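Local structure of nisin biosynthesis protein NisC (Lactococcus lactis subsp. lactis, 2G0D) at residues E193-A205 / L251-K263. The protein probably acts as the zinc-dependent cyclase of nisin biosynthesis, closing the thioether (lanthionine-type) rings of the precursor peptide. Residues are numbered along the deposited sequence; the frame is centred on the assembly and turned at random.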
ATOM      1  N   GLU A 193       2.161 -18.638  16.121  1.00 43.31           N
ATOM      2  CA  GLU A 193       2.117 -20.096  16.107  1.00 43.75           C
ATOM      3  C   GLU A 193       2.537 -20.647  14.748  1.00 43.88           C
ATOM      4  O   GLU A 193       3.175 -21.700  14.682  1.00 43.67           O
ATOM      5  CB  GLU A 193       0.729 -20.602  16.509  1.00 43.86           C
ATOM      6  CG  GLU A 193       0.484 -20.580  18.020  1.00 45.03           C
ATOM      7  CD  GLU A 193      -0.992 -20.512  18.412  1.00 46.45           C
ATOM      8  OE1 GLU A 193      -1.877 -20.769  17.565  1.00 46.27           O
ATOM      9  OE2 GLU A 193      -1.266 -20.198  19.593  1.00 47.79           O
ATOM     10  N   MET A 194       2.191 -19.942  13.667  1.00 43.83           N
ATOM     11  CA  MET A 194       2.692 -20.308  12.334  1.00 44.67           C
ATOM     12  C   MET A 194       4.218 -20.182  12.290  1.00 43.32           C
ATOM     13  O   MET A 194       4.886 -20.942  11.581  1.00 43.15           O
ATOM     14  CB  MET A 194       2.054 -19.456  11.225  1.00 44.84           C
ATOM     15  CG  MET A 194       2.498 -19.824   9.800  1.00 45.88           C
ATOM     16  SD  MET A 194       1.677 -18.834   8.510  1.00 48.61           S
ATOM     17  CE  MET A 194       2.559 -19.362   7.027  1.00 48.47           C
ATOM     18  N   TYR A 195       4.758 -19.240  13.065  1.00 42.32           N
ATOM     19  CA  TYR A 195       6.193 -18.950  13.052  1.00 41.60           C
ATOM     20  C   TYR A 195       6.838 -19.067  14.446  1.00 41.54           C
ATOM     21  O   TYR A 195       7.321 -18.070  14.988  1.00 41.69           O
ATOM     22  CB  TYR A 195       6.464 -17.564  12.428  1.00 40.97           C
ATOM     23  CG  TYR A 195       6.001 -17.428  10.986  1.00 40.36           C
ATOM     24  CD1 TYR A 195       6.613 -18.171   9.970  1.00 39.23           C
ATOM     25  CD2 TYR A 195       4.955 -16.561  10.635  1.00 40.01           C
ATOM     26  CE1 TYR A 195       6.205 -18.068   8.650  1.00 38.85           C
ATOM     27  CE2 TYR A 195       4.533 -16.443   9.293  1.00 38.94           C
ATOM     28  CZ  TYR A 195       5.169 -17.212   8.316  1.00 39.36           C
ATOM     29  OH  TYR A 195       4.799 -17.149   6.998  1.00 38.83           O
ATOM     30  N   PRO A 196       6.887 -20.291  15.015  1.00 41.21           N
ATOM     31  CA  PRO A 196       7.394 -20.468  16.391  1.00 41.04           C
ATOM     32  C   PRO A 196       8.894 -20.181  16.551  1.00 40.65           C
ATOM     33  O   PRO A 196       9.372 -20.018  17.675  1.00 41.06           O
ATOM     34  CB  PRO A 196       7.079 -21.934  16.701  1.00 40.90           C
ATOM     35  CG  PRO A 196       7.035 -22.600  15.373  1.00 41.27           C
ATOM     36  CD  PRO A 196       6.501 -21.574  14.405  1.00 41.41           C
ATOM     37  N   LEU A 197       9.621 -20.136  15.436  1.00 40.07           N
ATOM     38  CA  LEU A 197      11.021 -19.719  15.418  1.00 39.26           C
ATOM     39  C   LEU A 197      11.182 -18.396  14.668  1.00 39.17           C
ATOM     40  O   LEU A 197      12.288 -18.018  14.265  1.00 39.02           O
ATOM     41  CB  LEU A 197      11.904 -20.812  14.799  1.00 39.11           C
ATOM     42  CG  LEU A 197      11.988 -22.178  15.514  1.00 39.31           C
ATOM     43  CD1 LEU A 197      12.858 -23.132  14.724  1.00 39.14           C
ATOM     44  CD2 LEU A 197      12.511 -22.058  16.940  1.00 37.03           C
ATOM     45  N   GLY A 198      10.068 -17.689  14.488  1.00 39.00           N
ATOM     46  CA  GLY A 198      10.069 -16.405  13.791  1.00 38.55           C
ATOM     47  C   GLY A 198      10.149 -16.544  12.278  1.00 38.59           C
ATOM     48  O   GLY A 198      10.096 -17.657  11.739  1.00 38.83           O
ATOM     49  N   CYS A 199      10.246 -15.401  11.590  1.00 38.15           N
ATOM     50  CA  CYS A 199      10.486 -15.357  10.153  1.00 37.06           C
ATOM     51  C   CYS A 199      10.879 -13.962   9.663  1.00 36.39           C
ATOM     52  O   CYS A 199      10.669 -12.953  10.349  1.00 35.91           O
ATOM     53  CB  CYS A 199       9.258 -15.854   9.366  1.00 37.39           C
ATOM     54  SG  CYS A 199       7.884 -14.684   9.290  1.00 38.43           S
ATOM     55  N   LEU A 200      11.467 -13.940   8.471  1.00 35.50           N
ATOM     56  CA  LEU A 200      11.537 -12.754   7.633  1.00 35.58           C
ATOM     57  C   LEU A 200      10.255 -12.665   6.802  1.00 35.03           C
ATOM     58  O   LEU A 200       9.996 -13.539   5.954  1.00 34.93           O
ATOM     59  CB  LEU A 200      12.743 -12.849   6.695  1.00 35.56           C
ATOM     60  CG  LEU A 200      13.048 -11.690   5.746  1.00 36.75           C
ATOM     61  CD1 LEU A 200      13.364 -10.399   6.540  1.00 36.06           C
ATOM     62  CD2 LEU A 200      14.209 -12.064   4.804  1.00 36.28           C
ATOM     63  N   ASN A 201       9.456 -11.627   7.054  1.00 34.46           N
ATOM     64  CA  ASN A 201       8.200 -11.400   6.315  1.00 33.65           C
ATOM     65  C   ASN A 201       8.490 -10.974   4.870  1.00 33.00           C
ATOM     66  O   ASN A 201       9.341 -10.112   4.621  1.00 31.81           O
ATOM     67  CB  ASN A 201       7.308 -10.387   7.049  1.00 33.68           C
ATOM     68  CG  ASN A 201       5.925 -10.268   6.433  1.00 33.08           C
ATOM     69  OD1 ASN A 201       5.785  -9.895   5.265  1.00 30.72           O
ATOM     70  ND2 ASN A 201       4.896 -10.566   7.219  1.00 31.11           N
ATOM     71  N   MET A 202       7.799 -11.623   3.931  1.00 32.92           N
ATOM     72  CA  MET A 202       8.112 -11.524   2.499  1.00 32.35           C
ATOM     73  C   MET A 202       6.958 -10.951   1.673  1.00 32.01           C
ATOM     74  O   MET A 202       6.946 -11.020   0.439  1.00 31.64           O
ATOM     75  CB  MET A 202       8.545 -12.905   1.983  1.00 33.34           C
ATOM     76  CG  MET A 202       9.923 -13.408   2.547  1.00 33.07           C
ATOM     77  SD  MET A 202      11.308 -12.528   1.787  1.00 34.76           S
ATOM     78  CE  MET A 202      11.594 -11.362   3.047  1.00 39.00           C
ATOM     79  N   GLY A 203       5.989 -10.380   2.373  1.00 31.84           N
ATOM     80  CA  GLY A 203       4.838  -9.733   1.745  1.00 31.48           C
ATOM     81  C   GLY A 203       5.141  -8.287   1.417  1.00 31.04           C
ATOM     82  O   GLY A 203       6.071  -7.699   1.961  1.00 30.69           O
ATOM     83  N   LEU A 204       4.352  -7.715   0.521  1.00 31.25           N
ATOM     84  CA  LEU A 204       4.478  -6.302   0.186  1.00 31.87           C
ATOM     85  C   LEU A 204       4.031  -5.424   1.345  1.00 31.36           C
ATOM     86  O   LEU A 204       4.722  -4.464   1.727  1.00 31.33           O
ATOM     87  CB  LEU A 204       3.629  -5.971  -1.053  1.00 32.20           C
ATOM     88  CG  LEU A 204       3.672  -4.509  -1.527  1.00 33.85           C
ATOM     89  CD1 LEU A 204       4.991  -4.272  -2.221  1.00 35.59           C
ATOM     90  CD2 LEU A 204       2.541  -4.172  -2.464  1.00 32.73           C
ATOM     91  N   ALA A 205       2.857  -5.752   1.874  1.00 30.98           N
ATOM     92  CA  ALA A 205       2.173  -4.951   2.891  1.00 31.61           C
ATOM     93  C   ALA A 205       2.924  -4.889   4.230  1.00 31.77           C
ATOM     94  O   ALA A 205       2.911  -3.852   4.906  1.00 32.32           O
ATOM     95  CB  ALA A 205       0.755  -5.489   3.105  1.00 30.77           C
ATOM     96  N   LEU A 251       6.530 -18.073  -7.454  1.00 32.19           N
ATOM     97  CA  LEU A 251       5.868 -18.135  -6.139  1.00 32.06           C
ATOM     98  C   LEU A 251       6.875 -17.975  -4.994  1.00 31.87           C
ATOM     99  O   LEU A 251       8.041 -18.339  -5.124  1.00 31.28           O
ATOM    100  CB  LEU A 251       5.046 -19.420  -5.970  1.00 31.24           C
ATOM    101  CG  LEU A 251       3.701 -19.458  -6.713  1.00 31.80           C
ATOM    102  CD1 LEU A 251       3.157 -20.856  -6.797  1.00 28.99           C
ATOM    103  CD2 LEU A 251       2.646 -18.465  -6.096  1.00 30.75           C
ATOM    104  N   TRP A 252       6.404 -17.383  -3.899  1.00 31.26           N
ATOM    105  CA  TRP A 252       7.206 -17.149  -2.721  1.00 31.29           C
ATOM    106  C   TRP A 252       6.335 -17.429  -1.513  1.00 32.01           C
ATOM    107  O   TRP A 252       5.135 -17.077  -1.497  1.00 32.75           O
ATOM    108  CB  TRP A 252       7.661 -15.680  -2.664  1.00 30.68           C
ATOM    109  CG  TRP A 252       8.795 -15.319  -3.590  1.00 29.21           C
ATOM    110  CD1 TRP A 252      10.121 -15.286  -3.268  1.00 29.05           C
ATOM    111  CD2 TRP A 252       8.708 -14.892  -4.966  1.00 27.83           C
ATOM    112  NE1 TRP A 252      10.870 -14.888  -4.357  1.00 27.44           N
ATOM    113  CE2 TRP A 252      10.035 -14.636  -5.408  1.00 28.52           C
ATOM    114  CE3 TRP A 252       7.648 -14.683  -5.859  1.00 27.30           C
ATOM    115  CZ2 TRP A 252      10.327 -14.202  -6.706  1.00 29.22           C
ATOM    116  CZ3 TRP A 252       7.935 -14.257  -7.159  1.00 28.56           C
ATOM    117  CH2 TRP A 252       9.274 -14.034  -7.575  1.00 29.41           C
ATOM    118  N   LYS A 253       6.923 -18.053  -0.499  1.00 32.24           N
ATOM    119  CA  LYS A 253       6.267 -18.185   0.801  1.00 32.77           C
ATOM    120  C   LYS A 253       6.132 -16.807   1.446  1.00 32.84           C
ATOM    121  O   LYS A 253       6.892 -15.878   1.129  1.00 32.92           O
ATOM    122  CB  LYS A 253       7.080 -19.091   1.723  1.00 33.11           C
ATOM    123  CG  LYS A 253       7.311 -20.498   1.196  1.00 34.71           C
ATOM    124  CD  LYS A 253       8.434 -21.181   1.961  1.00 37.95           C
ATOM    125  CE  LYS A 253       8.096 -21.422   3.416  1.00 39.42           C
ATOM    126  NZ  LYS A 253       9.341 -21.749   4.171  1.00 39.81           N
ATOM    127  N   ASP A 254       5.168 -16.684   2.360  1.00 33.12           N
ATOM    128  CA  ASP A 254       4.896 -15.428   3.064  1.00 33.10           C
ATOM    129  C   ASP A 254       6.054 -15.048   3.976  1.00 33.07           C
ATOM    130  O   ASP A 254       6.272 -13.870   4.253  1.00 33.10           O
ATOM    131  CB  ASP A 254       3.645 -15.559   3.941  1.00 32.72           C
ATOM    132  CG  ASP A 254       2.339 -15.483   3.165  1.00 33.10           C
ATOM    133  OD1 ASP A 254       2.343 -15.435   1.911  1.00 33.07           O
ATOM    134  OD2 ASP A 254       1.288 -15.492   3.845  1.00 31.68           O
ATOM    135  N   GLY A 255       6.769 -16.055   4.467  1.00 33.75           N
ATOM    136  CA  GLY A 255       7.839 -15.847   5.442  1.00 34.17           C
ATOM    137  C   GLY A 255       8.962 -16.856   5.259  1.00 34.99           C
ATOM    138  O   GLY A 255       8.715 -17.988   4.821  1.00 35.19           O
ATOM    139  N   LEU A 256      10.191 -16.432   5.585  1.00 35.15           N
ATOM    140  CA  LEU A 256      11.387 -17.286   5.536  1.00 35.47           C
ATOM    141  C   LEU A 256      11.983 -17.385   6.926  1.00 35.51           C
ATOM    142  O   LEU A 256      12.171 -16.376   7.595  1.00 35.35           O
ATOM    143  CB  LEU A 256      12.446 -16.745   4.564  1.00 34.83           C
ATOM    144  CG  LEU A 256      12.064 -16.621   3.089  1.00 35.48           C
ATOM    145  CD1 LEU A 256      13.174 -15.954   2.319  1.00 34.39           C
ATOM    146  CD2 LEU A 256      11.685 -17.950   2.438  1.00 36.53           C
ATOM    147  N   VAL A 257      12.270 -18.609   7.351  1.00 36.04           N
ATOM    148  CA  VAL A 257      12.685 -18.881   8.732  1.00 36.51           C
ATOM    149  C   VAL A 257      14.215 -18.932   8.816  1.00 36.71           C
ATOM    150  O   VAL A 257      14.883 -19.218   7.818  1.00 36.15           O
ATOM    151  CB  VAL A 257      12.013 -20.166   9.262  1.00 36.85           C
ATOM    152  CG1 VAL A 257      12.551 -20.572  10.613  1.00 36.83           C
ATOM    153  CG2 VAL A 257      10.482 -19.991   9.329  1.00 36.51           C
ATOM    154  N   ALA A 258      14.746 -18.633  10.007  1.00 37.27           N
ATOM    155  CA  ALA A 258      16.181 -18.450  10.242  1.00 37.87           C
ATOM    156  C   ALA A 258      17.052 -19.490   9.556  1.00 38.27           C
ATOM    157  O   ALA A 258      18.024 -19.136   8.884  1.00 38.56           O
ATOM    158  CB  ALA A 258      16.477 -18.411  11.748  1.00 38.04           C
ATOM    159  N   ASP A 259      16.695 -20.765   9.720  1.00 38.36           N
ATOM    160  CA  ASP A 259      17.472 -21.871   9.147  1.00 38.96           C
ATOM    161  C   ASP A 259      17.487 -21.867   7.614  1.00 38.85           C
ATOM    162  O   ASP A 259      18.541 -22.079   7.001  1.00 38.82           O
ATOM    163  CB  ASP A 259      17.021 -23.238   9.709  1.00 38.92           C
ATOM    164  CG  ASP A 259      15.528 -23.523   9.492  1.00 40.36           C
ATOM    165  OD1 ASP A 259      14.753 -22.589   9.193  1.00 41.28           O
ATOM    166  OD2 ASP A 259      15.127 -24.704   9.632  1.00 41.48           O
ATOM    167  N   GLU A 260      16.323 -21.614   7.010  1.00 38.61           N
ATOM    168  CA  GLU A 260      16.202 -21.491   5.562  1.00 38.37           C
ATOM    169  C   GLU A 260      17.100 -20.372   5.034  1.00 38.75           C
ATOM    170  O   GLU A 260      17.768 -20.537   4.004  1.00 38.40           O
ATOM    171  CB  GLU A 260      14.747 -21.236   5.161  1.00 38.13           C
ATOM    172  CG  GLU A 260      13.786 -22.329   5.609  1.00 37.82           C
ATOM    173  CD  GLU A 260      12.375 -22.100   5.120  1.00 37.10           C
ATOM    174  OE1 GLU A 260      11.794 -21.052   5.465  1.00 34.79           O
ATOM    175  OE2 GLU A 260      11.848 -22.974   4.392  1.00 37.54           O
ATOM    176  N   LEU A 261      17.106 -19.243   5.743  1.00 39.25           N
ATOM    177  CA  LEU A 261      17.979 -18.117   5.423  1.00 40.41           C
ATOM    178  C   LEU A 261      19.458 -18.507   5.548  1.00 41.63           C
ATOM    179  O   LEU A 261      20.268 -18.182   4.672  1.00 41.89           O
ATOM    180  CB  LEU A 261      17.654 -16.911   6.322  1.00 40.23           C
ATOM    181  CG  LEU A 261      16.276 -16.254   6.130  1.00 39.05           C
ATOM    182  CD1 LEU A 261      15.897 -15.338   7.281  1.00 37.16           C
ATOM    183  CD2 LEU A 261      16.261 -15.490   4.833  1.00 39.86           C
ATOM    184  N   LYS A 262      19.800 -19.213   6.629  1.00 42.70           N
ATOM    185  CA  LYS A 262      21.172 -19.693   6.842  1.00 44.08           C
ATOM    186  C   LYS A 262      21.581 -20.676   5.748  1.00 44.67           C
ATOM    187  O   LYS A 262      22.680 -20.590   5.219  1.00 44.68           O
ATOM    188  CB  LYS A 262      21.325 -20.343   8.220  1.00 44.04           C
ATOM    189  CG  LYS A 262      21.266 -19.362   9.392  1.00 44.70           C
ATOM    190  CD  LYS A 262      21.618 -20.034  10.739  1.00 44.60           C
ATOM    191  CE  LYS A 262      23.118 -20.308  10.874  1.00 45.23           C
ATOM    192  NZ  LYS A 262      23.493 -20.843  12.216  1.00 44.88           N
ATOM    193  N   LYS A 263      20.678 -21.589   5.395  1.00 45.71           N
ATOM    194  CA  LYS A 263      20.936 -22.552   4.325  1.00 46.86           C
ATOM    195  C   LYS A 263      20.990 -21.900   2.938  1.00 47.03           C
ATOM    196  O   LYS A 263      21.722 -22.358   2.061  1.00 46.78           O
ATOM    197  CB  LYS A 263      19.916 -23.708   4.355  1.00 47.22           C
ATOM    198  CG  LYS A 263      20.243 -24.819   3.346  1.00 49.21           C
ATOM    199  CD  LYS A 263      20.096 -26.241   3.893  1.00 52.29           C
ATOM    200  CE  LYS A 263      18.678 -26.783   3.719  1.00 53.93           C
ATOM    201  NZ  LYS A 263      17.922 -26.047   2.654  1.00 55.01           N
TER
HETATM  202  O   HOH W   1       5.130 -18.851   4.994  1.00 41.99           O
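L200 and L256 form the hydrogen-bonded pair of a short antiparallel two-stranded ribbon, L200 N giving to L256 O at 2.7 Å and L256 N to L200 O at 2.9 Å, while M202 N reaches D254 O at 2.7 Å just beyond. This ribbon joins two loops between helices of the alpha-toroid, the LanC fold. On one face the side chains of L200, L256 and L261 make an apolar layer, which F242 of helix 226-242 extends; the branched end of L261 suits it, setting CD2 4.0 Å from L200 CD2 and CD1 4.1 Å from L200 CB. The unbranched M202 chain folds at its second and third torsions (-74° and 98°), which lays CG against L256 CG and SD against L256 CD1. On the other face G255, having no side chain, lets C199 SG pack 4.0 Å from its CA, with Y195 OH close by. The Y195 ring lies between C199 SG, over the centre of one face, and M194 CG, over the opposite one; V257 CG2 comes to its edge. N201 OD1 takes the N-H of G203 in an Asx turn as the chain leaves the ribbon. Beside G255, a water sits 2.6 Å from Y195 OH and accepts a weak bond from G255 N.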